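PDB 1Q87: 39 kDa initiator binding protein from Trichomonas vaginalis, which probably recognises the initiator (Inr) core promoter element, the present chain being only the C-domain of the longer protein. Local coordinates for residues P155-L160 with I166-N171. Residues are numbered along the deposited sequence; the frame is centred on the assembly and turned at random.
Sequences PNCLIL and IRKIWN
Cys157 meets Trp170 in a non-hydrogen-bonded pair of the antiparallel hairpin formed by strands 157-162 and 165-171. In a sulfur-aromatic contact, Cys157 SG lies 3.4 Å above the Trp170 ring plane, displaced toward the rim near NE1 and CE2. Cys157 chi1 of 177°, with SG anti to the backbone N, sets the sulfur there, where it also touches Lys168 CD at 3.8 Å. The Asn156 amide, turned 63° from the indole plane, sits at the ring edge with ND2 3.7 Å from Trp170 CD1. The same ND2 donates to Asn171 O at 2.9 Å, and Asn171 N returns a bond to Asn156 O at 2.7 Å. Hydrogen-bonded pairs follow: Leu158 N to Ile169 O is 3.0 Å, its return bond longer, and Arg167 N to Leu160 O 2.8 Å. Leu160 CD1 lies 4.2 Å above the Arg167 guanidinium plane, toward its rim, and helix 193-199 packs on this face through Trp193, Tyr196 and Phe197. Farther out, Glu154 OE1 accepts from Trp170 NE1, Gly25 O takes a second bond from Asn156 ND2, and Asn171 ND2 bonds Ala103 O. The hairpin end at Asn156 is thus held by side-chain amide as well as backbone bonds, and the indole by a hydrogen bond at NE1 and sulfur over one face.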
ATOM      1  N   PRO A 155      -2.877  -8.555  -0.015  1.00 52.27           N
ATOM      2  CA  PRO A 155      -2.855  -7.115  -0.288  1.00 44.43           C
ATOM      3  C   PRO A 155      -1.806  -6.164   0.292  1.00 40.44           C
ATOM      4  O   PRO A 155      -1.645  -5.100  -0.275  1.00 42.29           O
ATOM      5  CB  PRO A 155      -4.298  -6.667  -0.027  1.00 49.87           C
ATOM      6  CG  PRO A 155      -4.916  -7.750   0.760  1.00 49.46           C
ATOM      7  CD  PRO A 155      -3.948  -8.897   0.919  1.00 50.77           C
ATOM      8  N   ASN A 156      -1.096  -6.520   1.371  1.00 37.41           N
ATOM      9  CA  ASN A 156      -0.035  -5.662   1.921  1.00 37.66           C
ATOM     10  C   ASN A 156       1.295  -6.061   1.284  1.00 45.36           C
ATOM     11  O   ASN A 156       2.351  -5.549   1.656  1.00 44.89           O
ATOM     12  CB  ASN A 156       0.095  -5.820   3.452  1.00 29.57           C
ATOM     13  CG  ASN A 156       0.448  -7.239   3.869  1.00 47.43           C
ATOM     14  OD1 ASN A 156      -0.004  -8.211   3.252  1.00 47.01           O
ATOM     15  ND2 ASN A 156       1.230  -7.375   4.949  1.00 37.15           N
ATOM     16  N   CYS A 157       1.257  -6.973   0.322  1.00 41.57           N
ATOM     17  CA  CYS A 157       2.495  -7.417  -0.317  1.00 38.08           C
ATOM     18  C   CYS A 157       2.673  -6.824  -1.706  1.00 38.46           C
ATOM     19  O   CYS A 157       1.889  -7.095  -2.617  1.00 42.95           O
ATOM     20  CB  CYS A 157       2.523  -8.959  -0.426  1.00 48.47           C
ATOM     21  SG  CYS A 157       4.002  -9.625  -1.287  1.00 51.80           S
ATOM     22  N   LEU A 158       3.704  -6.009  -1.871  1.00 36.66           N
ATOM     23  CA  LEU A 158       3.980  -5.427  -3.177  1.00 43.01           C
ATOM     24  C   LEU A 158       4.911  -6.388  -3.935  1.00 46.41           C
ATOM     25  O   LEU A 158       5.987  -6.751  -3.461  1.00 44.75           O
ATOM     26  CB  LEU A 158       4.657  -4.049  -3.035  1.00 41.97           C
ATOM     27  CG  LEU A 158       5.237  -3.445  -4.332  1.00 40.92           C
ATOM     28  CD1 LEU A 158       4.079  -3.066  -5.257  1.00 38.18           C
ATOM     29  CD2 LEU A 158       6.160  -2.213  -4.031  1.00 43.41           C
ATOM     30  N   ILE A 159       4.493  -6.816  -5.112  1.00 50.86           N
ATOM     31  CA  ILE A 159       5.334  -7.712  -5.894  1.00 55.71           C
ATOM     32  C   ILE A 159       6.051  -6.835  -6.914  1.00 51.95           C
ATOM     33  O   ILE A 159       5.409  -5.979  -7.503  1.00 49.07           O
ATOM     34  CB  ILE A 159       4.484  -8.763  -6.635  1.00 52.71           C
ATOM     35  CG1 ILE A 159       3.720  -9.628  -5.639  1.00 53.32           C
ATOM     36  CG2 ILE A 159       5.378  -9.639  -7.507  1.00 57.07           C
ATOM     37  CD1 ILE A 159       2.752 -10.586  -6.338  1.00 50.52           C
ATOM     38  N   LEU A 160       7.364  -7.047  -7.097  1.00 58.12           N
ATOM     39  CA  LEU A 160       8.220  -6.283  -8.039  1.00 62.17           C
ATOM     40  C   LEU A 160       8.946  -7.150  -9.055  1.00 68.41           C
ATOM     41  O   LEU A 160       9.760  -8.015  -8.679  1.00 60.85           O
ATOM     42  CB  LEU A 160       9.287  -5.510  -7.285  1.00 62.63           C
ATOM     43  CG  LEU A 160       8.834  -4.142  -6.822  1.00 77.28           C
ATOM     44  CD1 LEU A 160       9.908  -3.492  -5.946  1.00 77.88           C
ATOM     45  CD2 LEU A 160       8.536  -3.314  -8.073  1.00 79.79           C
ATOM     46  N   ILE A 166      11.769 -11.537  -9.591  1.00 72.98           N
ATOM     47  CA  ILE A 166      10.734 -11.112  -8.667  1.00 62.56           C
ATOM     48  C   ILE A 166      11.184 -10.862  -7.226  1.00 68.72           C
ATOM     49  O   ILE A 166      11.953 -11.638  -6.642  1.00 69.92           O
ATOM     50  CB  ILE A 166       9.610 -12.148  -8.659  1.00 58.88           C
ATOM     51  CG1 ILE A 166       8.918 -12.126 -10.009  1.00 60.47           C
ATOM     52  CG2 ILE A 166       8.611 -11.866  -7.541  1.00 52.11           C
ATOM     53  CD1 ILE A 166       8.455 -10.757 -10.418  1.00 65.94           C
ATOM     54  N   ARG A 167      10.686  -9.765  -6.656  1.00 68.22           N
ATOM     55  CA  ARG A 167      10.998  -9.415  -5.279  1.00 62.84           C
ATOM     56  C   ARG A 167       9.712  -9.090  -4.515  1.00 55.45           C
ATOM     57  O   ARG A 167       8.758  -8.597  -5.105  1.00 53.68           O
ATOM     58  CB  ARG A 167      11.924  -8.207  -5.258  1.00 65.37           C
ATOM     59  CG  ARG A 167      12.566  -7.940  -3.924  1.00 74.07           C
ATOM     60  CD  ARG A 167      13.200  -6.564  -3.909  1.00 81.30           C
ATOM     61  NE  ARG A 167      13.759  -6.212  -5.213  1.00 84.10           N
ATOM     62  CZ  ARG A 167      14.106  -4.972  -5.557  1.00 89.15           C
ATOM     63  NH1 ARG A 167      13.946  -3.971  -4.692  1.00 77.95           N
ATOM     64  NH2 ARG A 167      14.613  -4.728  -6.763  1.00 86.41           N
ATOM     65  N   LYS A 168       9.693  -9.365  -3.211  1.00 46.94           N
ATOM     66  CA  LYS A 168       8.522  -9.071  -2.416  1.00 43.60           C
ATOM     67  C   LYS A 168       8.800  -8.227  -1.172  1.00 51.31           C
ATOM     68  O   LYS A 168       9.795  -8.441  -0.493  1.00 49.78           O
ATOM     69  CB  LYS A 168       7.830 -10.360  -2.012  1.00 42.95           C
ATOM     70  CG  LYS A 168       7.060 -11.010  -3.174  1.00 40.59           C
ATOM     71  CD  LYS A 168       6.319 -12.254  -2.719  1.00 48.62           C
ATOM     72  CE  LYS A 168       5.768 -13.045  -3.902  1.00 57.57           C
ATOM     73  NZ  LYS A 168       5.197 -14.345  -3.453  1.00 65.54           N
ATOM     74  N   ILE A 169       7.932  -7.259  -0.874  1.00 44.65           N
ATOM     75  CA  ILE A 169       8.123  -6.419   0.315  1.00 42.07           C
ATOM     76  C   ILE A 169       6.756  -6.084   0.925  1.00 45.34           C
ATOM     77  O   ILE A 169       5.830  -5.681   0.218  1.00 40.98           O
ATOM     78  CB  ILE A 169       8.928  -5.161  -0.057  1.00 39.78           C
ATOM     79  CG1 ILE A 169       9.137  -4.310   1.174  1.00 42.92           C
ATOM     80  CG2 ILE A 169       8.317  -4.476  -1.242  1.00 39.73           C
ATOM     81  CD1 ILE A 169       9.926  -5.037   2.272  1.00 38.84           C
ATOM     82  N   TRP A 170       6.635  -6.262   2.235  1.00 44.72           N
ATOM     83  CA  TRP A 170       5.346  -6.080   2.912  1.00 41.91           C
ATOM     84  C   TRP A 170       5.072  -4.828   3.723  1.00 52.21           C
ATOM     85  O   TRP A 170       5.864  -4.453   4.623  1.00 49.11           O
ATOM     86  CB  TRP A 170       5.071  -7.278   3.839  1.00 49.30           C
ATOM     87  CG  TRP A 170       4.872  -8.603   3.106  1.00 57.71           C
ATOM     88  CD1 TRP A 170       3.692  -9.230   2.875  1.00 56.11           C
ATOM     89  CD2 TRP A 170       5.894  -9.438   2.520  1.00 56.57           C
ATOM     90  NE1 TRP A 170       3.907 -10.397   2.184  1.00 68.65           N
ATOM     91  CE2 TRP A 170       5.247 -10.550   1.954  1.00 67.39           C
ATOM     92  CE3 TRP A 170       7.291  -9.350   2.424  1.00 55.69           C
ATOM     93  CZ2 TRP A 170       5.946 -11.581   1.309  1.00 63.22           C
ATOM     94  CZ3 TRP A 170       7.979 -10.366   1.788  1.00 58.54           C
ATOM     95  CH2 TRP A 170       7.308 -11.467   1.236  1.00 54.93           C
ATOM     96  N   ASN A 171       3.935  -4.193   3.424  1.00 48.24           N
ATOM     97  CA  ASN A 171       3.547  -3.041   4.187  1.00 41.58           C
ATOM     98  C   ASN A 171       2.993  -3.649   5.446  1.00 48.92           C
ATOM     99  O   ASN A 171       2.296  -4.658   5.369  1.00 47.83           O
ATOM    100  CB  ASN A 171       2.444  -2.244   3.514  1.00 48.20           C
ATOM    101  CG  ASN A 171       1.896  -1.147   4.433  1.00 50.81           C
ATOM    102  OD1 ASN A 171       2.653  -0.293   4.901  1.00 43.87           O
ATOM    103  ND2 ASN A 171       0.587  -1.173   4.698  1.00 41.25           N
TER